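Local coordinates for protein bifunctional cytochrome P450/NADPH--P450 reductase (Deinococcus aerius, PDB 7F3H) that probably hydroxylates organic substrates at the haem iron of its cytochrome P450 domain, drawing electrons from NADPH through a fused reductase, at residues G132-T137 against L420-K425; Y163-F168 against E172-L177; D298-G303 against V312-V317. All coordinates share one frame; numbering follows the deposited sequence.

Contact 1: residues G132-T137 against L420-K425; sequences GKWERT and LLILQK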
loop_
_atom_site.group_PDB
_atom_site.type_symbol
_atom_site.label_atom_id
_atom_site.label_comp_id
_atom_site.label_asym_id
_atom_site.label_seq_id
_atom_site.Cartn_x
_atom_site.Cartn_y
_atom_site.Cartn_z
ATOM N N GLY A 132 21.580 -8.191 -6.659
ATOM C CA GLY A 132 22.997 -7.854 -6.698
ATOM C C GLY A 132 23.516 -7.347 -5.369
ATOM O O GLY A 132 24.531 -7.826 -4.862
ATOM N N LYS A 133 22.791 -6.398 -4.762
ATOM C CA LYS A 133 23.199 -5.897 -3.454
ATOM C C LYS A 133 23.264 -7.029 -2.438
ATOM O O LYS A 133 24.259 -7.177 -1.720
ATOM C CB LYS A 133 22.244 -4.806 -2.974
ATOM C CG LYS A 133 22.747 -4.109 -1.709
ATOM C CD LYS A 133 21.769 -3.033 -1.233
ATOM C CE LYS A 133 22.152 -2.448 0.118
ATOM N NZ LYS A 133 21.032 -1.660 0.685
ATOM N N TRP A 134 22.241 -7.885 -2.410
ATOM C CA TRP A 134 22.239 -8.933 -1.405
ATOM C C TRP A 134 23.346 -9.933 -1.689
ATOM O O TRP A 134 24.022 -10.387 -0.756
ATOM C CB TRP A 134 20.864 -9.591 -1.338
ATOM C CG TRP A 134 19.796 -8.706 -0.747
ATOM C CD1 TRP A 134 19.859 -7.352 -0.534
ATOM C CD2 TRP A 134 18.482 -9.112 -0.320
ATOM N NE1 TRP A 134 18.664 -6.894 0.003
ATOM C CE2 TRP A 134 17.807 -7.953 0.138
ATOM C CE3 TRP A 134 17.806 -10.342 -0.294
ATOM C CZ2 TRP A 134 16.500 -7.996 0.620
ATOM C CZ3 TRP A 134 16.514 -10.380 0.181
ATOM C CH2 TRP A 134 15.871 -9.217 0.636
ATOM N N GLU A 135 23.647 -10.176 -2.979
ATOM C CA GLU A 135 24.808 -11.014 -3.278
ATOM C C GLU A 135 26.051 -10.400 -2.666
ATOM O O GLU A 135 26.820 -11.079 -1.973
ATOM C CB GLU A 135 25.012 -11.187 -4.781
ATOM C CG GLU A 135 24.478 -12.444 -5.401
ATOM C CD GLU A 135 24.654 -12.466 -6.934
ATOM O OE1 GLU A 135 24.520 -11.404 -7.601
ATOM O OE2 GLU A 135 25.004 -13.545 -7.466
ATOM N N ARG A 136 26.213 -9.088 -2.859
ATOM C CA ARG A 136 27.414 -8.378 -2.448
ATOM C C ARG A 136 27.599 -8.373 -0.946
ATOM O O ARG A 136 28.734 -8.223 -0.490
ATOM C CB ARG A 136 27.348 -6.921 -2.929
ATOM C CG ARG A 136 27.625 -6.733 -4.410
ATOM C CD ARG A 136 27.666 -5.255 -4.825
ATOM N NE ARG A 136 26.417 -4.774 -5.422
ATOM C CZ ARG A 136 25.705 -3.785 -4.898
ATOM N NH1 ARG A 136 26.134 -3.211 -3.776
ATOM N NH2 ARG A 136 24.584 -3.368 -5.483
ATOM N N THR A 137 26.522 -8.555 -0.154
ATOM C CA THR A 137 26.643 -8.318 1.283
ATOM C C THR A 137 26.271 -9.533 2.127
ATOM O O THR A 137 26.029 -9.383 3.330
ATOM C CB THR A 137 25.834 -7.086 1.702
ATOM O OG1 THR A 137 24.464 -7.246 1.336
ATOM C CG2 THR A 137 26.382 -5.825 1.025
ATOM N N LEU A 420 10.179 -14.160 -6.375
ATOM C CA LEU A 420 10.709 -15.182 -7.265
ATOM C C LEU A 420 12.227 -15.107 -7.353
ATOM O O LEU A 420 12.929 -16.105 -7.142
ATOM C CB LEU A 420 10.076 -15.003 -8.653
ATOM C CG LEU A 420 10.511 -15.938 -9.779
ATOM C CD1 LEU A 420 10.232 -17.384 -9.386
ATOM C CD2 LEU A 420 9.810 -15.560 -11.048
ATOM N N LEU A 421 12.758 -13.912 -7.615
ATOM C CA LEU A 421 14.201 -13.802 -7.777
ATOM C C LEU A 421 14.930 -14.014 -6.449
ATOM O O LEU A 421 15.937 -14.736 -6.390
ATOM C CB LEU A 421 14.539 -12.444 -8.383
ATOM C CG LEU A 421 14.290 -12.211 -9.880
ATOM C CD1 LEU A 421 14.730 -10.788 -10.271
ATOM C CD2 LEU A 421 14.979 -13.268 -10.761
ATOM N N ILE A 422 14.397 -13.447 -5.362
ATOM C CA ILE A 422 15.019 -13.575 -4.044
ATOM C C ILE A 422 15.124 -15.039 -3.647
ATOM O O ILE A 422 16.185 -15.514 -3.221
ATOM C CB ILE A 422 14.225 -12.761 -3.005
ATOM C CG1 ILE A 422 14.533 -11.277 -3.187
ATOM C CG2 ILE A 422 14.518 -13.223 -1.536
ATOM C CD1 ILE A 422 13.607 -10.391 -2.412
ATOM N N LEU A 423 14.023 -15.780 -3.794
ATOM C CA LEU A 423 14.023 -17.165 -3.364
ATOM C C LEU A 423 14.808 -18.025 -4.337
ATOM O O LEU A 423 15.369 -19.051 -3.934
ATOM C CB LEU A 423 12.590 -17.668 -3.192
ATOM C CG LEU A 423 11.727 -17.041 -2.073
ATOM C CD1 LEU A 423 10.391 -17.746 -2.017
ATOM C CD2 LEU A 423 12.373 -17.067 -0.687
ATOM N N GLN A 424 14.927 -17.588 -5.596
ATOM C CA GLN A 424 15.838 -18.274 -6.500
ATOM C C GLN A 424 17.266 -18.236 -5.970
ATOM O O GLN A 424 17.945 -19.267 -5.922
ATOM C CB GLN A 424 15.761 -17.673 -7.904
ATOM C CG GLN A 424 16.590 -18.502 -8.904
ATOM C CD GLN A 424 16.887 -17.793 -10.211
ATOM O OE1 GLN A 424 16.696 -16.572 -10.371
ATOM N NE2 GLN A 424 17.345 -18.569 -11.172
ATOM N N LYS A 425 17.730 -17.056 -5.535
ATOM C CA LYS A 425 19.142 -16.943 -5.154
ATOM C C LYS A 425 19.422 -17.307 -3.698
ATOM O O LYS A 425 20.462 -17.888 -3.399
ATOM C CB LYS A 425 19.660 -15.530 -5.418
ATOM C CG LYS A 425 21.138 -15.440 -5.777
ATOM C CD LYS A 425 21.288 -15.658 -7.273
ATOM C CE LYS A 425 22.699 -15.326 -7.777
ATOM N NZ LYS A 425 23.878 -15.954 -7.104
#
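Glu135 and Lys425 supply the ionic half of this helix-to-helix contact, and Trp134 and Ile422 the apolar half. In the salt bridge, NZ of Lys425 donates to OE2 of Glu135 at 2.7 Å, and the ammonium meets this oxygen from above the carboxylate plane, 36° out of it. The two side chains cross at about a right angle: Glu135 is extended beyond CG, whereas Lys425 bends twice, at chi2 (86°) and chi4 (53°), and so brings its end round to the carboxylate. A second carboxylate, Glu455, also holds NZ of Lys425, so the lysine probably eases the repulsion between two acids that lie close together.

The apolar pair meets obliquely. CZ3 of Trp134 lies 3.9 Å from CG2 of Ile422, and the adjoining CH2 of Trp134 sits 4.0 Å from CD1 of Ile422, so both branches of the isoleucine meet the far end of the indole. At the other end of the ring, NE1 bonds to Asp147 on helix 144-161.

The contact thus ties the last turns of helices 113-137 and 408-425, the D and L helices in common P450 lettering, with strand 450-455 contributing Glu455 alongside.

Contact 2: residues Y163-F168 against E172-L177; sequences YRFRSF and ELHPFL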
loop_
_atom_site.group_PDB
_atom_site.type_symbol
_atom_site.label_atom_id
_atom_site.label_comp_id
_atom_site.label_asym_id
_atom_site.label_seq_id
_atom_site.Cartn_x
_atom_site.Cartn_y
_atom_site.Cartn_z
ATOM N N TYR A 163 12.932 7.495 -14.851
ATOM C CA TYR A 163 14.089 8.039 -14.170
ATOM C C TYR A 163 14.647 7.006 -13.185
ATOM O O TYR A 163 13.901 6.290 -12.495
ATOM C CB TYR A 163 13.713 9.433 -13.609
ATOM C CG TYR A 163 14.720 10.193 -12.811
ATOM C CD1 TYR A 163 16.021 9.756 -12.698
ATOM C CD2 TYR A 163 14.550 11.592 -12.703
ATOM C CE1 TYR A 163 16.983 10.512 -12.096
ATOM C CE2 TYR A 163 15.537 12.410 -12.164
ATOM C CZ TYR A 163 16.754 11.853 -11.864
ATOM O OH TYR A 163 17.774 12.608 -11.322
ATOM N N ARG A 164 15.980 6.852 -13.251
ATOM C CA ARG A 164 16.762 5.834 -12.552
ATOM C C ARG A 164 17.468 6.477 -11.370
ATOM O O ARG A 164 18.554 7.045 -11.527
ATOM C CB ARG A 164 17.796 5.247 -13.516
ATOM C CG ARG A 164 17.231 4.296 -14.555
ATOM C CD ARG A 164 18.366 3.581 -15.307
ATOM N NE ARG A 164 17.915 2.445 -16.109
ATOM C CZ ARG A 164 17.165 2.525 -17.210
ATOM N NH1 ARG A 164 16.754 3.700 -17.676
ATOM N NH2 ARG A 164 16.811 1.419 -17.850
ATOM N N PHE A 165 16.911 6.304 -10.171
ATOM C CA PHE A 165 17.510 6.815 -8.944
ATOM C C PHE A 165 18.648 5.954 -8.432
ATOM O O PHE A 165 19.392 6.399 -7.541
ATOM C CB PHE A 165 16.436 6.955 -7.868
ATOM C CG PHE A 165 15.505 8.100 -8.120
ATOM C CD1 PHE A 165 15.965 9.401 -8.030
ATOM C CD2 PHE A 165 14.186 7.878 -8.474
ATOM C CE1 PHE A 165 15.115 10.475 -8.269
ATOM C CE2 PHE A 165 13.325 8.935 -8.713
ATOM C CZ PHE A 165 13.792 10.242 -8.619
ATOM N N ARG A 166 18.793 4.743 -8.975
ATOM C CA ARG A 166 19.904 3.847 -8.656
ATOM C C ARG A 166 20.122 3.720 -7.153
ATOM O O ARG A 166 21.239 3.865 -6.647
ATOM C CB ARG A 166 21.169 4.334 -9.349
ATOM C CG ARG A 166 20.952 4.618 -10.841
ATOM C CD ARG A 166 22.261 4.650 -11.595
ATOM N NE ARG A 166 22.068 5.372 -12.844
ATOM C CZ ARG A 166 21.917 4.795 -14.024
ATOM N NH1 ARG A 166 21.972 3.465 -14.143
ATOM N NH2 ARG A 166 21.729 5.558 -15.093
ATOM N N SER A 167 19.040 3.395 -6.435
ATOM C CA SER A 167 19.088 3.369 -4.974
ATOM C C SER A 167 19.927 2.222 -4.395
ATOM O O SER A 167 20.185 2.239 -3.188
ATOM C CB SER A 167 17.666 3.296 -4.404
ATOM O OG SER A 167 16.944 4.458 -4.754
ATOM N N PHE A 168 20.306 1.209 -5.187
ATOM C CA PHE A 168 21.139 0.105 -4.698
ATOM C C PHE A 168 22.626 0.303 -4.962
ATOM O O PHE A 168 23.429 -0.527 -4.526
ATOM C CB PHE A 168 20.682 -1.231 -5.308
ATOM C CG PHE A 168 19.267 -1.618 -4.925
ATOM C CD1 PHE A 168 18.970 -2.027 -3.633
ATOM C CD2 PHE A 168 18.227 -1.526 -5.847
ATOM C CE1 PHE A 168 17.650 -2.364 -3.270
ATOM C CE2 PHE A 168 16.910 -1.855 -5.497
ATOM C CZ PHE A 168 16.622 -2.274 -4.206
ATOM N N GLU A 172 23.107 6.263 0.366
ATOM C CA GLU A 172 22.463 7.489 0.766
ATOM C C GLU A 172 21.374 7.590 -0.331
ATOM O O GLU A 172 21.678 7.345 -1.506
ATOM C CB GLU A 172 23.337 8.739 0.621
ATOM C CG GLU A 172 23.057 9.761 1.805
ATOM C CD GLU A 172 23.393 11.230 1.538
ATOM O OE1 GLU A 172 23.334 12.060 0.709
ATOM O OE2 GLU A 172 24.708 11.279 1.806
ATOM N N LEU A 173 20.122 7.918 -0.010
ATOM C CA LEU A 173 19.213 7.978 -1.173
ATOM C C LEU A 173 19.429 9.271 -1.968
ATOM O O LEU A 173 19.976 10.235 -1.450
ATOM C CB LEU A 173 17.746 7.894 -0.777
ATOM C CG LEU A 173 17.138 6.578 -0.340
ATOM C CD1 LEU A 173 15.766 6.867 0.213
ATOM C CD2 LEU A 173 17.028 5.578 -1.514
ATOM N N HIS A 174 19.009 9.276 -3.245
ATOM C CA HIS A 174 18.976 10.502 -4.050
ATOM C C HIS A 174 18.203 11.605 -3.323
ATOM O O HIS A 174 17.189 11.318 -2.668
ATOM C CB HIS A 174 18.310 10.230 -5.407
ATOM C CG HIS A 174 18.367 11.362 -6.387
ATOM N ND1 HIS A 174 17.709 12.564 -6.192
ATOM C CD2 HIS A 174 18.922 11.438 -7.620
ATOM C CE1 HIS A 174 17.887 13.341 -7.247
ATOM N NE2 HIS A 174 18.615 12.677 -8.128
ATOM N N PRO A 175 18.644 12.877 -3.421
ATOM C CA PRO A 175 17.932 13.981 -2.738
ATOM C C PRO A 175 16.437 14.028 -2.983
ATOM O O PRO A 175 15.684 14.325 -2.047
ATOM C CB PRO A 175 18.621 15.224 -3.320
ATOM C CG PRO A 175 20.024 14.785 -3.503
ATOM C CD PRO A 175 19.895 13.352 -4.040
ATOM N N PHE A 176 15.987 13.792 -4.223
ATOM C CA PHE A 176 14.547 13.759 -4.506
ATOM C C PHE A 176 13.818 12.793 -3.569
ATOM O O PHE A 176 12.772 13.134 -3.009
ATOM C CB PHE A 176 14.308 13.418 -5.981
ATOM C CG PHE A 176 12.837 13.283 -6.367
ATOM C CD1 PHE A 176 12.171 12.057 -6.251
ATOM C CD2 PHE A 176 12.133 14.362 -6.887
ATOM C CE1 PHE A 176 10.844 11.932 -6.618
ATOM C CE2 PHE A 176 10.791 14.227 -7.251
ATOM C CZ PHE A 176 10.158 13.014 -7.119
ATOM N N LEU A 177 14.402 11.616 -3.319
ATOM C CA LEU A 177 13.754 10.638 -2.446
ATOM C C LEU A 177 13.893 11.000 -0.973
ATOM O O LEU A 177 12.997 10.686 -0.174
ATOM C CB LEU A 177 14.307 9.242 -2.726
ATOM C CG LEU A 177 14.122 8.801 -4.191
ATOM C CD1 LEU A 177 14.813 7.488 -4.441
ATOM C CD2 LEU A 177 12.647 8.722 -4.567
#
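Phe165 turns the edge of its ring onto one face of the His174 imidazole, a T-shaped pair with planes at 79°, CD1 of Phe165 coming 3.5 Å from CG of His174. Over one face of the phenyl ring Leu177 makes a CH-pi contact, its CG 4.2 Å from the ring centroid and almost on the normal; the opposite face is taken, toward the rim, by Tyr163. The Phe176 ring is nearly parallel to Phe165 but slid aside, its CD1 3.4 Å from CZ of Phe165.

A capping bond chiefly sets the turn of the imidazole: His174 is an N-cap, and its ND1 accepts from Phe176 N at 2.9 Å and 155°, in the ring plane. The side chain leaves with chi1 at -173°, CG opposite the backbone N, which also carries NE2 of His174 to a weak hydrogen bond with OH of Tyr163 at 3.3 Å. Leu173 CD2 rests 3.4 Å from OG of Ser167, a hydroxyl bonded to Asp154.

In common P450 lettering this is the loop between helices E (144-161) and F (175-190): its Phe165 lies against E, while its Tyr163 and Phe176 of F touch G (199-227).

Contact 3: residues D298-G303 against V312-V317; sequences DRLLPG and VMRLDV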
loop_
_atom_site.group_PDB
_atom_site.type_symbol
_atom_site.label_atom_id
_atom_site.label_comp_id
_atom_site.label_asym_id
_atom_site.label_seq_id
_atom_site.Cartn_x
_atom_site.Cartn_y
_atom_site.Cartn_z
ATOM N N ASP A 298 12.123 -23.326 -7.959
ATOM C CA ASP A 298 13.067 -24.256 -8.572
ATOM C C ASP A 298 12.425 -24.986 -9.743
ATOM O O ASP A 298 13.085 -25.253 -10.751
ATOM C CB ASP A 298 13.584 -25.240 -7.511
ATOM C CG ASP A 298 14.318 -24.528 -6.355
ATOM O OD1 ASP A 298 14.609 -23.310 -6.479
ATOM O OD2 ASP A 298 14.582 -25.173 -5.314
ATOM N N ARG A 299 11.113 -25.217 -9.660
ATOM C CA ARG A 299 10.375 -25.776 -10.783
ATOM C C ARG A 299 10.442 -24.846 -11.986
ATOM O O ARG A 299 10.725 -25.288 -13.105
ATOM C CB ARG A 299 8.936 -26.013 -10.352
ATOM C CG ARG A 299 8.084 -26.734 -11.329
ATOM C CD ARG A 299 6.863 -27.331 -10.633
ATOM N NE ARG A 299 6.118 -26.420 -9.759
ATOM C CZ ARG A 299 6.087 -26.527 -8.423
ATOM N NH1 ARG A 299 6.777 -27.496 -7.808
ATOM N NH2 ARG A 299 5.356 -25.674 -7.697
ATOM N N LEU A 300 10.259 -23.548 -11.765
ATOM C CA LEU A 300 10.132 -22.622 -12.878
ATOM C C LEU A 300 11.442 -21.973 -13.301
ATOM O O LEU A 300 11.561 -21.572 -14.460
ATOM C CB LEU A 300 9.141 -21.526 -12.524
ATOM C CG LEU A 300 7.706 -21.998 -12.497
ATOM C CD1 LEU A 300 6.867 -20.900 -11.850
ATOM C CD2 LEU A 300 7.265 -22.285 -13.924
ATOM N N LEU A 301 12.402 -21.791 -12.389
ATOM C CA LEU A 301 13.676 -21.137 -12.699
ATOM C C LEU A 301 14.874 -21.967 -12.270
ATOM O O LEU A 301 15.602 -21.584 -11.342
ATOM C CB LEU A 301 13.764 -19.768 -12.034
ATOM C CG LEU A 301 12.819 -18.669 -12.517
ATOM C CD1 LEU A 301 13.070 -17.439 -11.653
ATOM C CD2 LEU A 301 12.990 -18.357 -14.020
ATOM N N PRO A 302 15.134 -23.091 -12.927
ATOM C CA PRO A 302 16.332 -23.863 -12.568
ATOM C C PRO A 302 17.591 -23.080 -12.918
ATOM O O PRO A 302 17.588 -22.216 -13.804
ATOM C CB PRO A 302 16.207 -25.141 -13.406
ATOM C CG PRO A 302 15.325 -24.739 -14.589
ATOM C CD PRO A 302 14.411 -23.656 -14.087
ATOM N N GLY A 303 18.675 -23.401 -12.203
ATOM C CA GLY A 303 19.942 -22.717 -12.383
ATOM C C GLY A 303 19.754 -21.229 -12.244
ATOM O O GLY A 303 18.991 -20.755 -11.394
ATOM N N VAL A 312 6.287 -15.164 -14.400
ATOM C CA VAL A 312 5.528 -14.613 -13.288
ATOM C C VAL A 312 4.085 -15.082 -13.344
ATOM O O VAL A 312 3.498 -15.451 -12.315
ATOM C CB VAL A 312 5.616 -13.076 -13.285
ATOM C CG1 VAL A 312 4.717 -12.520 -12.179
ATOM C CG2 VAL A 312 7.065 -12.622 -13.083
ATOM N N MET A 313 3.503 -15.117 -14.550
ATOM C CA MET A 313 2.093 -15.459 -14.681
ATOM C C MET A 313 1.854 -16.957 -14.518
ATOM O O MET A 313 0.726 -17.368 -14.231
ATOM C CB MET A 313 1.548 -14.966 -16.028
ATOM C CG MET A 313 1.599 -13.442 -16.185
ATOM S SD MET A 313 1.028 -12.542 -14.693
ATOM C CE MET A 313 -0.639 -13.151 -14.476
ATOM N N ARG A 314 2.899 -17.769 -14.617
ATOM C CA ARG A 314 2.779 -19.195 -14.361
ATOM C C ARG A 314 2.899 -19.548 -12.889
ATOM O O ARG A 314 2.751 -20.718 -12.544
ATOM C CB ARG A 314 3.843 -19.960 -15.155
ATOM C CG ARG A 314 3.501 -20.073 -16.646
ATOM C CD ARG A 314 4.669 -20.585 -17.450
ATOM N NE ARG A 314 4.764 -22.043 -17.385
ATOM C CZ ARG A 314 5.868 -22.738 -17.655
ATOM N NH1 ARG A 314 6.986 -22.115 -18.020
ATOM N NH2 ARG A 314 5.860 -24.064 -17.567
ATOM N N LEU A 315 3.157 -18.565 -12.019
ATOM C CA LEU A 315 3.264 -18.794 -10.584
ATOM C C LEU A 315 1.908 -19.111 -9.959
ATOM O O LEU A 315 0.876 -18.585 -10.379
ATOM C CB LEU A 315 3.816 -17.562 -9.899
ATOM C CG LEU A 315 5.249 -17.148 -10.153
ATOM C CD1 LEU A 315 5.395 -15.821 -9.461
ATOM C CD2 LEU A 315 6.212 -18.172 -9.613
ATOM N N ASP A 316 1.931 -19.949 -8.901
ATOM C CA ASP A 316 0.714 -20.281 -8.154
ATOM C C ASP A 316 0.866 -20.088 -6.645
ATOM O O ASP A 316 0.045 -19.406 -6.007
ATOM C CB ASP A 316 0.281 -21.727 -8.398
ATOM C CG ASP A 316 -0.724 -22.175 -7.389
ATOM O OD1 ASP A 316 -1.743 -21.463 -7.211
ATOM O OD2 ASP A 316 -0.477 -23.177 -6.718
ATOM N N VAL A 317 1.915 -20.695 -6.070
ATOM C CA VAL A 317 2.155 -20.579 -4.636
ATOM C C VAL A 317 2.413 -19.119 -4.248
ATOM O O VAL A 317 1.785 -18.584 -3.329
ATOM C CB VAL A 317 3.342 -21.478 -4.232
ATOM C CG1 VAL A 317 3.776 -21.210 -2.784
ATOM C CG2 VAL A 317 2.991 -22.946 -4.439
#
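This is a small apolar contact in which Leu300, at the C-terminal end of helix 287-300 (J in common lettering) of the P450 fold, packs on the link between the short helix 309-313 and helix 317-329 (K). Leu300 carries it alone from the first segment, spreading two methyls onto two different neighbours.

On the outer side, Arg314 bends at chi3 (82°), which lays its flat group across the leucine: CD2 of Leu300 sits over the centre of one guanidinium face, 4.0 Å from CZ of Arg314. Leu315 is the inner member of the trio, buried and also touching Glu296 of helix 287-300 and Lys416 of helix 408-425. Shortening Leu300 to an alanine removes both methyls and would probably leave Leu315 with a gap beside it and the Arg314 guanidinium freer to turn.

Polar bonds reinforce the same junction nearby. OE1 of Glu296 accepts from the backbone N of both Asp316 and Val317, tying helix 287-300 to the start of helix 317-329.

Between the two leucines, which cross at a slant, CD1 of Leu300 packs on CD2 of Leu315 at 3.6 Å, and the same CD1 of Leu300 comes 4.2 Å from the backbone O of Arg314.

How the contacts relate
Contact 1 is the common neighbour of the other two, with centres about 20 Å from contact 2 and about 16 Å from contact 3; contacts 2 and 3 lie about 31 Å apart and do not touch. Both also fall, along the chain, between the two segments of contact 1. Toward contact 2, Arg136 NH2 probably bonds to Phe168 O at 3.2 Å. Toward contact 3, Gln424 NE2 probably bonds to Gly303 O at 2.7 Å, and Leu420 CG packs on Leu301 CD1 at 3.5 Å. The Leu177 side chain of contact 2 lies about 13 Å from the haem, too far to touch it. Contact 1 joins helices far apart in sequence, while contacts 2 and 3 close short turns of the chain.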